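Spermidine/putrescine ABC transporter, periplasmic binding protein (Treponema pallidum, PDB 2V84) probably binds polyamines such as spermidine and putrescine in the periplasm as the solute receptor of an ABC transporter. Local coordinates at residues Val26-Asn31 / Ser72-Val77; Leu76-Gly81 / Asp258-Pro263; Leu67-Ser72 / Lys90-Lys95. All blocks are in the same frame, centred on the assembly; numbering follows the deposited sequence.

Contact 1 of 3, residues Val26-Asn31 / Ser72-Val77; sequences VLYLYN and SGYDLV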
ATOM      1  N   VAL A  26      25.073  12.835   3.650  1.00 51.75           N
ATOM      2  CA  VAL A  26      23.740  12.611   4.206  1.00 51.09           C
ATOM      3  C   VAL A  26      22.684  12.328   3.129  1.00 50.11           C
ATOM      4  O   VAL A  26      22.582  13.045   2.122  1.00 49.76           O
ATOM      5  CB  VAL A  26      23.289  13.760   5.159  1.00 51.54           C
ATOM      6  CG1 VAL A  26      23.179  15.101   4.429  1.00 52.24           C
ATOM      7  CG2 VAL A  26      21.963  13.410   5.851  1.00 51.83           C
ATOM      8  N   LEU A  27      21.907  11.266   3.359  1.00 48.70           N
ATOM      9  CA  LEU A  27      20.747  10.941   2.527  1.00 46.92           C
ATOM     10  C   LEU A  27      19.455  11.413   3.199  1.00 46.16           C
ATOM     11  O   LEU A  27      19.160  11.030   4.325  1.00 46.10           O
ATOM     12  CB  LEU A  27      20.692   9.433   2.251  1.00 46.75           C
ATOM     13  CG  LEU A  27      19.504   8.925   1.426  1.00 45.47           C
ATOM     14  CD1 LEU A  27      19.683   9.255  -0.051  1.00 44.63           C
ATOM     15  CD2 LEU A  27      19.326   7.438   1.647  1.00 42.34           C
ATOM     16  N   TYR A  28      18.701  12.250   2.499  1.00 45.08           N
ATOM     17  CA  TYR A  28      17.402  12.715   2.968  1.00 44.53           C
ATOM     18  C   TYR A  28      16.273  11.802   2.458  1.00 43.49           C
ATOM     19  O   TYR A  28      15.799  11.979   1.329  1.00 43.00           O
ATOM     20  CB  TYR A  28      17.143  14.132   2.454  1.00 45.42           C
ATOM     21  CG  TYR A  28      17.763  15.272   3.252  1.00 47.12           C
ATOM     22  CD1 TYR A  28      19.160  15.411   3.368  1.00 48.64           C
ATOM     23  CD2 TYR A  28      16.945  16.245   3.852  1.00 48.12           C
ATOM     24  CE1 TYR A  28      19.723  16.475   4.087  1.00 48.59           C
ATOM     25  CE2 TYR A  28      17.496  17.311   4.566  1.00 48.48           C
ATOM     26  CZ  TYR A  28      18.880  17.425   4.676  1.00 48.32           C
ATOM     27  OH  TYR A  28      19.412  18.478   5.391  0.50 47.56           O
ATOM     28  N   LEU A  29      15.842  10.855   3.300  1.00 42.03           N
ATOM     29  CA  LEU A  29      14.732   9.936   2.983  1.00 41.20           C
ATOM     30  C   LEU A  29      13.390  10.425   3.503  1.00 41.18           C
ATOM     31  O   LEU A  29      13.259  10.795   4.676  1.00 41.87           O
ATOM     32  CB  LEU A  29      14.998   8.525   3.535  1.00 40.89           C
ATOM     33  CG  LEU A  29      13.884   7.460   3.476  1.00 40.83           C
ATOM     34  CD1 LEU A  29      13.477   7.101   2.034  1.00 39.24           C
ATOM     35  CD2 LEU A  29      14.322   6.222   4.207  1.00 40.94           C
ATOM     36  N   TYR A  30      12.396  10.399   2.622  1.00 39.97           N
ATOM     37  CA  TYR A  30      11.038  10.753   2.951  1.00 38.86           C
ATOM     38  C   TYR A  30      10.096   9.583   2.640  1.00 38.97           C
ATOM     39  O   TYR A  30       9.846   9.279   1.471  1.00 38.75           O
ATOM     40  CB  TYR A  30      10.639  11.959   2.131  1.00 38.06           C
ATOM     41  CG  TYR A  30       9.505  12.738   2.716  1.00 38.41           C
ATOM     42  CD1 TYR A  30       9.319  12.791   4.095  1.00 38.42           C
ATOM     43  CD2 TYR A  30       8.627  13.445   1.898  1.00 36.66           C
ATOM     44  CE1 TYR A  30       8.270  13.522   4.654  1.00 38.23           C
ATOM     45  CE2 TYR A  30       7.571  14.178   2.448  1.00 38.26           C
ATOM     46  CZ  TYR A  30       7.408  14.212   3.821  1.00 36.47           C
ATOM     47  OH  TYR A  30       6.381  14.916   4.391  1.00 37.00           O
ATOM     48  N   ASN A  31       9.553   8.948   3.678  1.00 38.30           N
ATOM     49  CA  ASN A  31       8.777   7.720   3.489  1.00 36.90           C
ATOM     50  C   ASN A  31       7.678   7.639   4.555  1.00 37.36           C
ATOM     51  O   ASN A  31       7.601   8.509   5.425  1.00 37.46           O
ATOM     52  CB  ASN A  31       9.738   6.519   3.541  1.00 36.79           C
ATOM     53  CG  ASN A  31       9.111   5.213   3.075  1.00 32.41           C
ATOM     54  OD1 ASN A  31       7.999   5.186   2.559  1.00 30.22           O
ATOM     55  ND2 ASN A  31       9.833   4.121   3.274  1.00 33.03           N
ATOM     56  N   SER A  72      11.306  20.084  -2.771  1.00 43.31           N
ATOM     57  CA  SER A  72      11.627  19.719  -1.395  1.00 42.08           C
ATOM     58  C   SER A  72      13.137  19.528  -1.325  1.00 41.21           C
ATOM     59  O   SER A  72      13.823  19.629  -2.338  1.00 41.50           O
ATOM     60  CB  SER A  72      10.989  18.372  -1.105  1.00 42.06           C
ATOM     61  OG  SER A  72      11.617  17.386  -1.918  1.00 41.44           O
ATOM     62  N   GLY A  73      13.668  19.203  -0.151  1.00 40.13           N
ATOM     63  CA  GLY A  73      15.100  18.885  -0.091  1.00 37.76           C
ATOM     64  C   GLY A  73      15.457  17.409  -0.186  1.00 36.18           C
ATOM     65  O   GLY A  73      16.614  17.049   0.014  1.00 36.20           O
ATOM     66  N   TYR A  74      14.478  16.556  -0.494  1.00 34.14           N
ATOM     67  CA  TYR A  74      14.669  15.099  -0.391  1.00 32.87           C
ATOM     68  C   TYR A  74      15.352  14.430  -1.578  1.00 32.19           C
ATOM     69  O   TYR A  74      15.243  14.882  -2.720  1.00 32.39           O
ATOM     70  CB  TYR A  74      13.353  14.386  -0.067  1.00 32.25           C
ATOM     71  CG  TYR A  74      12.757  14.859   1.231  1.00 32.72           C
ATOM     72  CD1 TYR A  74      13.184  14.339   2.455  1.00 31.88           C
ATOM     73  CD2 TYR A  74      11.765  15.833   1.238  1.00 31.31           C
ATOM     74  CE1 TYR A  74      12.633  14.800   3.659  1.00 31.54           C
ATOM     75  CE2 TYR A  74      11.212  16.286   2.424  1.00 31.25           C
ATOM     76  CZ  TYR A  74      11.648  15.768   3.626  1.00 31.59           C
ATOM     77  OH  TYR A  74      11.076  16.228   4.798  1.00 34.79           O
ATOM     78  N   ASP A  75      16.050  13.340  -1.281  1.00 31.05           N
ATOM     79  CA  ASP A  75      16.748  12.564  -2.293  1.00 30.00           C
ATOM     80  C   ASP A  75      15.928  11.371  -2.723  1.00 29.39           C
ATOM     81  O   ASP A  75      16.047  10.933  -3.847  1.00 29.40           O
ATOM     82  CB  ASP A  75      18.103  12.111  -1.770  1.00 29.97           C
ATOM     83  CG  ASP A  75      18.991  13.280  -1.417  1.00 29.37           C
ATOM     84  OD1 ASP A  75      19.130  14.168  -2.278  1.00 28.59           O
ATOM     85  OD2 ASP A  75      19.532  13.317  -0.293  1.00 29.34           O
ATOM     86  N   LEU A  76      15.099  10.855  -1.817  1.00 28.84           N
ATOM     87  CA  LEU A  76      14.235   9.702  -2.117  1.00 28.22           C
ATOM     88  C   LEU A  76      12.869   9.961  -1.522  1.00 28.17           C
ATOM     89  O   LEU A  76      12.766  10.568  -0.460  1.00 26.85           O
ATOM     90  CB  LEU A  76      14.804   8.415  -1.522  1.00 28.23           C
ATOM     91  CG  LEU A  76      15.906   7.740  -2.326  1.00 29.06           C
ATOM     92  CD1 LEU A  76      16.449   6.556  -1.549  1.00 29.40           C
ATOM     93  CD2 LEU A  76      15.408   7.323  -3.744  1.00 30.55           C
ATOM     94  N   VAL A  77      11.832   9.504  -2.219  1.00 27.56           N
ATOM     95  CA  VAL A  77      10.454   9.542  -1.714  1.00 27.40           C
ATOM     96  C   VAL A  77       9.819   8.228  -2.156  1.00 27.02           C
ATOM     97  O   VAL A  77      10.358   7.565  -3.023  1.00 26.08           O
ATOM     98  CB  VAL A  77       9.684  10.772  -2.279  1.00 27.85           C
ATOM     99  CG1 VAL A  77       9.492  10.636  -3.814  1.00 28.10           C
ATOM    100  CG2 VAL A  77       8.371  10.945  -1.586  1.00 29.32           C
TER

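Contact 2 of 3, residues Leu76-Gly81 / Asp258-Pro263; sequences LVVPSG and DSFCIP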
ATOM      1  N   LEU A  76      15.099  10.855  -1.817  1.00 28.84           N
ATOM      2  CA  LEU A  76      14.235   9.702  -2.117  1.00 28.22           C
ATOM      3  C   LEU A  76      12.869   9.961  -1.522  1.00 28.17           C
ATOM      4  O   LEU A  76      12.766  10.568  -0.460  1.00 26.85           O
ATOM      5  CB  LEU A  76      14.804   8.415  -1.522  1.00 28.23           C
ATOM      6  CG  LEU A  76      15.906   7.740  -2.326  1.00 29.06           C
ATOM      7  CD1 LEU A  76      16.449   6.556  -1.549  1.00 29.40           C
ATOM      8  CD2 LEU A  76      15.408   7.323  -3.744  1.00 30.55           C
ATOM      9  N   VAL A  77      11.832   9.504  -2.219  1.00 27.56           N
ATOM     10  CA  VAL A  77      10.454   9.542  -1.714  1.00 27.40           C
ATOM     11  C   VAL A  77       9.819   8.228  -2.156  1.00 27.02           C
ATOM     12  O   VAL A  77      10.358   7.565  -3.023  1.00 26.08           O
ATOM     13  CB  VAL A  77       9.684  10.772  -2.279  1.00 27.85           C
ATOM     14  CG1 VAL A  77       9.492  10.636  -3.814  1.00 28.10           C
ATOM     15  CG2 VAL A  77       8.371  10.945  -1.586  1.00 29.32           C
ATOM     16  N   VAL A  78       8.712   7.819  -1.536  1.00 26.20           N
ATOM     17  CA  VAL A  78       8.135   6.501  -1.836  1.00 26.52           C
ATOM     18  C   VAL A  78       6.610   6.596  -2.134  1.00 27.03           C
ATOM     19  O   VAL A  78       5.780   6.282  -1.270  1.00 26.66           O
ATOM     20  CB  VAL A  78       8.460   5.492  -0.687  1.00 26.71           C
ATOM     21  CG1 VAL A  78       7.862   4.096  -0.958  1.00 23.55           C
ATOM     22  CG2 VAL A  78       9.984   5.389  -0.443  1.00 26.99           C
ATOM     23  N   PRO A  79       6.239   7.048  -3.355  1.00 25.34           N
ATOM     24  CA  PRO A  79       4.835   7.172  -3.742  1.00 25.19           C
ATOM     25  C   PRO A  79       4.221   5.881  -4.241  1.00 25.59           C
ATOM     26  O   PRO A  79       4.952   4.944  -4.593  1.00 25.35           O
ATOM     27  CB  PRO A  79       4.878   8.234  -4.871  1.00 24.29           C
ATOM     28  CG  PRO A  79       6.263   8.713  -4.902  1.00 25.19           C
ATOM     29  CD  PRO A  79       7.097   7.594  -4.409  1.00 26.04           C
ATOM     30  N   SER A  80       2.884   5.826  -4.246  1.00 25.81           N
ATOM     31  CA  SER A  80       2.133   4.676  -4.750  1.00 25.74           C
ATOM     32  C   SER A  80       1.970   4.867  -6.245  1.00 25.71           C
ATOM     33  O   SER A  80       2.276   5.935  -6.760  1.00 25.51           O
ATOM     34  CB  SER A  80       0.759   4.608  -4.084  1.00 25.50           C
ATOM     35  OG  SER A  80       0.100   5.865  -4.165  1.00 26.92           O
ATOM     36  N   GLY A  81       1.510   3.841  -6.963  1.00 26.31           N
ATOM     37  CA  GLY A  81       1.540   3.885  -8.444  1.00 26.52           C
ATOM     38  C   GLY A  81       0.741   5.021  -9.033  1.00 27.41           C
ATOM     39  O   GLY A  81       1.155   5.655 -10.012  1.00 27.49           O
ATOM     40  N   ASP A 258       4.073   0.546  -4.237  1.00 25.13           N
ATOM     41  CA  ASP A 258       4.883   1.691  -3.771  1.00 25.14           C
ATOM     42  C   ASP A 258       6.274   1.614  -4.424  1.00 25.09           C
ATOM     43  O   ASP A 258       6.757   0.515  -4.661  1.00 25.76           O
ATOM     44  CB  ASP A 258       5.050   1.594  -2.256  1.00 25.57           C
ATOM     45  CG  ASP A 258       3.750   1.881  -1.495  1.00 27.41           C
ATOM     46  OD1 ASP A 258       2.979   2.726  -1.956  1.00 27.72           O
ATOM     47  OD2 ASP A 258       3.532   1.280  -0.412  1.00 27.99           O
ATOM     48  N   SER A 259       6.901   2.761  -4.704  1.00 23.47           N
ATOM     49  CA  SER A 259       8.157   2.842  -5.487  1.00 23.60           C
ATOM     50  C   SER A 259       9.081   3.867  -4.908  1.00 23.94           C
ATOM     51  O   SER A 259       8.601   4.853  -4.372  1.00 24.43           O
ATOM     52  CB  SER A 259       7.872   3.322  -6.908  1.00 23.48           C
ATOM     53  OG  SER A 259       7.198   2.316  -7.623  1.00 25.96           O
ATOM     54  N   PHE A 260      10.391   3.670  -5.068  1.00 24.25           N
ATOM     55  CA  PHE A 260      11.377   4.727  -4.868  1.00 24.02           C
ATOM     56  C   PHE A 260      11.333   5.684  -6.046  1.00 24.76           C
ATOM     57  O   PHE A 260      11.343   5.272  -7.223  1.00 23.91           O
ATOM     58  CB  PHE A 260      12.807   4.188  -4.855  1.00 24.53           C
ATOM     59  CG  PHE A 260      13.177   3.358  -3.645  1.00 21.58           C
ATOM     60  CD1 PHE A 260      13.449   3.953  -2.422  1.00 24.80           C
ATOM     61  CD2 PHE A 260      13.322   1.976  -3.772  1.00 23.77           C
ATOM     62  CE1 PHE A 260      13.837   3.199  -1.312  1.00 24.04           C
ATOM     63  CE2 PHE A 260      13.730   1.210  -2.672  1.00 22.76           C
ATOM     64  CZ  PHE A 260      13.988   1.819  -1.441  1.00 25.46           C
ATOM     65  N   CYS A 261      11.326   6.975  -5.727  1.00 24.82           N
ATOM     66  CA  CYS A 261      11.447   8.004  -6.746  1.00 25.31           C
ATOM     67  C   CYS A 261      12.457   9.024  -6.274  1.00 25.47           C
ATOM     68  O   CYS A 261      12.656   9.195  -5.055  1.00 24.89           O
ATOM     69  CB  CYS A 261      10.093   8.689  -6.991  1.00 25.86           C
ATOM     70  SG  CYS A 261       8.842   7.577  -7.607  1.00 26.75           S
ATOM     71  N   ILE A 262      13.087   9.712  -7.229  1.00 24.57           N
ATOM     72  CA  ILE A 262      14.037  10.750  -6.864  1.00 25.29           C
ATOM     73  C   ILE A 262      13.367  12.110  -7.095  1.00 26.86           C
ATOM     74  O   ILE A 262      13.069  12.460  -8.244  1.00 27.40           O
ATOM     75  CB  ILE A 262      15.358  10.616  -7.679  1.00 25.72           C
ATOM     76  CG1 ILE A 262      16.133   9.346  -7.269  1.00 24.32           C
ATOM     77  CG2 ILE A 262      16.216  11.891  -7.518  1.00 24.95           C
ATOM     78  CD1 ILE A 262      17.324   9.043  -8.199  1.00 23.88           C
ATOM     79  N   PRO A 263      13.105  12.881  -6.004  1.00 27.62           N
ATOM     80  CA  PRO A 263      12.412  14.166  -6.191  1.00 28.41           C
ATOM     81  C   PRO A 263      13.208  15.156  -7.033  1.00 28.91           C
ATOM     82  O   PRO A 263      14.430  15.187  -6.936  1.00 29.31           O
ATOM     83  CB  PRO A 263      12.284  14.711  -4.758  1.00 28.66           C
ATOM     84  CG  PRO A 263      12.334  13.493  -3.881  1.00 26.96           C
ATOM     85  CD  PRO A 263      13.388  12.634  -4.579  1.00 27.83           C
TER
HETATM   86  O   HOH W   1       3.286   4.972  -1.157  1.00 27.54           O
HETATM   87  O   HOH W   2       4.530   3.121  -7.137  1.00 24.59           O

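Contact 3 of 3, residues Leu67-Ser72 / Lys90-Lys95; sequences LSIGAS and KHLLEK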
ATOM      1  N   LEU A  67       6.533  17.999  -1.843  0.50 40.93           N
ATOM      2  CA  LEU A  67       7.224  17.885  -3.126  0.50 40.95           C
ATOM      3  C   LEU A  67       6.550  18.690  -4.241  0.50 41.47           C
ATOM      4  O   LEU A  67       7.015  18.694  -5.387  0.50 41.46           O
ATOM      5  CB  LEU A  67       7.371  16.410  -3.519  0.50 40.33           C
ATOM      6  CG  LEU A  67       8.544  15.662  -2.879  0.50 39.36           C
ATOM      7  CD1 LEU A  67       8.416  15.504  -1.372  0.50 36.90           C
ATOM      8  CD2 LEU A  67       8.693  14.306  -3.537  0.50 37.99           C
ATOM      9  N   SER A  68       5.468  19.383  -3.889  1.00 42.02           N
ATOM     10  CA  SER A  68       4.753  20.266  -4.817  1.00 43.10           C
ATOM     11  C   SER A  68       5.691  21.288  -5.445  1.00 43.76           C
ATOM     12  O   SER A  68       6.715  21.654  -4.857  1.00 43.87           O
ATOM     13  CB  SER A  68       3.631  21.024  -4.089  1.00 42.57           C
ATOM     14  OG  SER A  68       2.727  20.122  -3.494  1.00 44.33           O
ATOM     15  N   ILE A  69       5.327  21.741  -6.640  1.00 44.83           N
ATOM     16  CA  ILE A  69       6.056  22.807  -7.328  1.00 46.38           C
ATOM     17  C   ILE A  69       6.724  23.744  -6.293  1.00 46.62           C
ATOM     18  O   ILE A  69       6.051  24.530  -5.610  1.00 46.78           O
ATOM     19  CB  ILE A  69       5.116  23.583  -8.334  1.00 46.86           C
ATOM     20  CG1 ILE A  69       4.545  22.629  -9.409  1.00 47.93           C
ATOM     21  CG2 ILE A  69       5.843  24.769  -8.996  1.00 46.66           C
ATOM     22  CD1 ILE A  69       3.518  21.569  -8.901  1.00 45.52           C
ATOM     23  N   GLY A  70       8.049  23.649  -6.185  1.00 46.99           N
ATOM     24  CA  GLY A  70       8.849  22.874  -7.122  1.00 46.65           C
ATOM     25  C   GLY A  70       9.808  21.837  -6.553  1.00 46.84           C
ATOM     26  O   GLY A  70      10.045  20.800  -7.183  1.00 46.69           O
ATOM     27  N   ALA A  71      10.388  22.119  -5.385  1.00 46.43           N
ATOM     28  CA  ALA A  71      11.471  21.279  -4.854  1.00 45.42           C
ATOM     29  C   ALA A  71      11.590  21.259  -3.327  1.00 44.86           C
ATOM     30  O   ALA A  71      11.922  22.266  -2.682  1.00 45.00           O
ATOM     31  CB  ALA A  71      12.809  21.636  -5.500  1.00 45.53           C
ATOM     32  N   SER A  72      11.306  20.084  -2.771  1.00 43.31           N
ATOM     33  CA  SER A  72      11.627  19.719  -1.395  1.00 42.08           C
ATOM     34  C   SER A  72      13.137  19.528  -1.325  1.00 41.21           C
ATOM     35  O   SER A  72      13.823  19.629  -2.338  1.00 41.50           O
ATOM     36  CB  SER A  72      10.989  18.372  -1.105  1.00 42.06           C
ATOM     37  OG  SER A  72      11.617  17.386  -1.918  1.00 41.44           O
ATOM     38  N   LYS A  90       3.135  16.083 -13.793  1.00 36.68           N
ATOM     39  CA  LYS A  90       3.427  17.368 -13.170  1.00 36.11           C
ATOM     40  C   LYS A  90       4.918  17.661 -13.144  1.00 35.31           C
ATOM     41  O   LYS A  90       5.335  18.702 -12.641  1.00 35.52           O
ATOM     42  CB  LYS A  90       2.874  17.395 -11.739  1.00 36.51           C
ATOM     43  CG  LYS A  90       1.369  17.549 -11.646  1.00 38.03           C
ATOM     44  CD  LYS A  90       0.970  18.305 -10.372  1.00 40.05           C
ATOM     45  CE  LYS A  90      -0.494  18.723 -10.412  1.00 42.22           C
ATOM     46  NZ  LYS A  90      -0.751  19.973  -9.635  1.00 42.03           N
ATOM     47  N   HIS A  91       5.715  16.730 -13.676  1.00 34.49           N
ATOM     48  CA  HIS A  91       7.172  16.882 -13.819  1.00 33.59           C
ATOM     49  C   HIS A  91       7.903  17.067 -12.500  1.00 32.74           C
ATOM     50  O   HIS A  91       8.810  17.889 -12.399  1.00 32.25           O
ATOM     51  CB  HIS A  91       7.501  18.031 -14.774  1.00 33.45           C
ATOM     52  CG  HIS A  91       6.790  17.936 -16.081  1.00 34.40           C
ATOM     53  ND1 HIS A  91       7.164  17.045 -17.065  1.00 36.17           N
ATOM     54  CD2 HIS A  91       5.730  18.621 -16.573  1.00 35.48           C
ATOM     55  CE1 HIS A  91       6.372  17.194 -18.112  1.00 35.14           C
ATOM     56  NE2 HIS A  91       5.491  18.141 -17.837  1.00 36.45           N
ATOM     57  N   LEU A  92       7.508  16.281 -11.501  1.00 31.53           N
ATOM     58  CA  LEU A  92       8.033  16.422 -10.147  1.00 30.87           C
ATOM     59  C   LEU A  92       9.190  15.497  -9.800  1.00 30.26           C
ATOM     60  O   LEU A  92       9.776  15.620  -8.716  1.00 29.49           O
ATOM     61  CB  LEU A  92       6.903  16.233  -9.128  1.00 30.33           C
ATOM     62  CG  LEU A  92       6.257  17.480  -8.527  1.00 30.37           C
ATOM     63  CD1 LEU A  92       6.162  18.639  -9.509  1.00 30.78           C
ATOM     64  CD2 LEU A  92       4.894  17.105  -7.983  1.00 26.53           C
ATOM     65  N   LEU A  93       9.526  14.605 -10.739  1.00 29.95           N
ATOM     66  CA  LEU A  93      10.452  13.506 -10.495  1.00 29.17           C
ATOM     67  C   LEU A  93      11.621  13.538 -11.458  1.00 28.68           C
ATOM     68  O   LEU A  93      11.484  14.003 -12.600  1.00 29.00           O
ATOM     69  CB  LEU A  93       9.720  12.155 -10.613  1.00 28.95           C
ATOM     70  CG  LEU A  93       8.533  11.955  -9.659  1.00 29.53           C
ATOM     71  CD1 LEU A  93       7.909  10.579  -9.860  1.00 29.28           C
ATOM     72  CD2 LEU A  93       8.962  12.163  -8.207  1.00 28.46           C
ATOM     73  N   GLU A  94      12.772  13.037 -11.006  1.00 27.64           N
ATOM     74  CA  GLU A  94      13.983  13.018 -11.854  1.00 26.67           C
ATOM     75  C   GLU A  94      14.181  11.653 -12.438  1.00 26.10           C
ATOM     76  O   GLU A  94      13.803  10.668 -11.804  1.00 24.18           O
ATOM     77  CB  GLU A  94      15.225  13.388 -11.052  1.00 27.50           C
ATOM     78  CG  GLU A  94      15.142  14.799 -10.518  1.00 27.06           C
ATOM     79  CD  GLU A  94      16.458  15.334 -10.026  1.00 31.66           C
ATOM     80  OE1 GLU A  94      17.411  14.552  -9.872  1.00 34.31           O
ATOM     81  OE2 GLU A  94      16.545  16.559  -9.789  1.00 34.40           O
ATOM     82  N   LYS A  95      14.731  11.604 -13.653  1.00 24.85           N
ATOM     83  CA  LYS A  95      15.100  10.317 -14.268  1.00 25.52           C
ATOM     84  C   LYS A  95      16.093   9.584 -13.381  1.00 25.81           C
ATOM     85  O   LYS A  95      16.978  10.192 -12.779  1.00 26.79           O
ATOM     86  CB  LYS A  95      15.661  10.523 -15.695  1.00 24.05           C
ATOM     87  CG  LYS A  95      14.589  10.976 -16.697  1.00 23.83           C
ATOM     88  CD  LYS A  95      15.107  10.992 -18.144  1.00 25.30           C
ATOM     89  CE  LYS A  95      14.012  11.467 -19.120  1.00 23.96           C
ATOM     90  NZ  LYS A  95      14.526  11.469 -20.514  1.00 29.01           N
TER

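Contact 1 of 3, residues Val26-Asn31 / Ser72-Val77
Tyr30 and Tyr74 lie against each other in an offset stack, their ring centroids 4.3 Å apart and their planes only 8° from parallel. Tyr30 CB adds a CH-pi contact over the same Tyr74 ring, 3.7 Å from its centroid. A chi1 of -158° brings the Tyr30 ring over the Tyr74 ring, with Tyr74 CZ above the Tyr30 face, toward its rim. The hydroxyl of Tyr74 is hydrogen-bonded with Asp55 and Lys66, which probably helps hold the ring's orientation.

Polar bonds run beside the stack. The backbone O of Tyr28 accepts from Asp75 N at 3.0 Å, and more weakly from Leu76 N. Two residues on, Tyr30 N donates to Leu76 O at 3.1 Å. This is the parallel pairing of strand 26-32 with the short strand 76-77, at one margin of a three-stranded parallel sheet in a solute-binding protein of the periplasmic type. Asp75 also reaches back with its carboxylate: Tyr28 N meets OD2 on the anti side, somewhat out of the carboxylate plane, at 3.1 Å and almost straight at 174°, while OD1 takes the amide of Asn268.

On the face carrying Leu29 and Leu76, Leu29 CD1 rests 4.0 Å from Leu76 CB. Separately, Leu27 CD1 lies 3.7 Å from Asp75 CB, with Leu271 and Phe275 of helix 269-279 packed on Leu27.

Contact 2 of 3, residues Leu76-Gly81 / Asp258-Pro263
Pro79 and Cys261 meet through CD and SG, 3.6 Å apart, beside a short antiparallel pairing. Val77 and Cys261 form its hydrogen-bonded pair: each amide donates to the other's carbonyl, with Cys261 N 2.9 Å from Val77 O. Farther along, Ser259 N donates to Pro79 O, also at 2.9 Å, and a water bridges that same oxygen to Ser259 OG.

The side chain of Leu76 is the one to follow. Its CB starts away from residues 258-263, but CG stands anti to the carbonyl carbon (chi1 -81°) and the branches swing back. CD1 comes within 4.1 Å of Phe260 CD1. CD2 lies 3.6 Å from Cys261 O and also reaches Ile262 CG1.

Asp258 OD2 bonds to Tyr35 OH and to a MES molecule, probably from the crystallisation liquor, which may mark a pocket; Arg167 of the predicted spermidine site lies about 8 Å from Ser80, side chain to side chain.

Helix 60-67 covers Val77 and Pro79 through Met63, helix 81-89 sets Val84 against Pro79 and Cys261, and helix 269-279 packs Phe275 and Ile276 on Leu76, while strand 254-260 continues its antiparallel pairing with strand 125-137.

Contact 3 of 3, residues Leu67-Ser72 / Lys90-Lys95
A Schellman motif closes helix 81-89 at His91, whose positive phi (61°) turns the chain out of the last helical turn, and the residues around that turn pack on the loop that leaves helix 60-67. Leu92, just beyond the turn, carries most of the contact. Its CG stands 3.5 Å from Leu67 O, with CD2 close to the same oxygen, so the branched end of the leucine lies against a backbone carbonyl. No hydrogen bond links the two segments; the contact is van der Waals packing.

Helices 60-67 and 81-89 both reach this leucine, through Phe64 and Met87. The Leu67 side chain touches Pro263 and Met87, whereas Ser68 turns away and its hydroxyl is bonded back to Phe64 O. The backbone of Leu92 is hydrogen-bonded with Lys264, next to the short antiparallel pair of strands 93-94 and 262-263.

The outer part of the contact belongs to Ile69, which precedes a cis peptide bond to Gly70. Its side chain meets that of Leu92 at roughly a right angle. Together chi1 (-60°) and chi2 (69°) of Ile69 bring its terminal CD1 to 4.0 Å from Leu92 CD1 and 4.4 Å from Lys90 CD.

Overall arrangement
Contacts 1 and 2 are buried and share strand 76-77, which pairs in parallel with 26-32 and is bridged in antiparallel fashion to 258-263; their centres are 10 Å apart. Contact 3 lies nearer the surface, with two of its five touching residues exposed. Chemistry follows place: backbone hydrogen bonds dominate the first two, joined by a tyrosine stack in contact 1 and by a water between Pro79 and Ser259 in contact 2, while contact 3 has no hydrogen bond across it, only aliphatic side chains against each other and against a backbone carbonyl. In the conformer given, Leu67 also packs on Val77 and Pro263. Strands 93-94 and 262-263 join contacts 2 and 3.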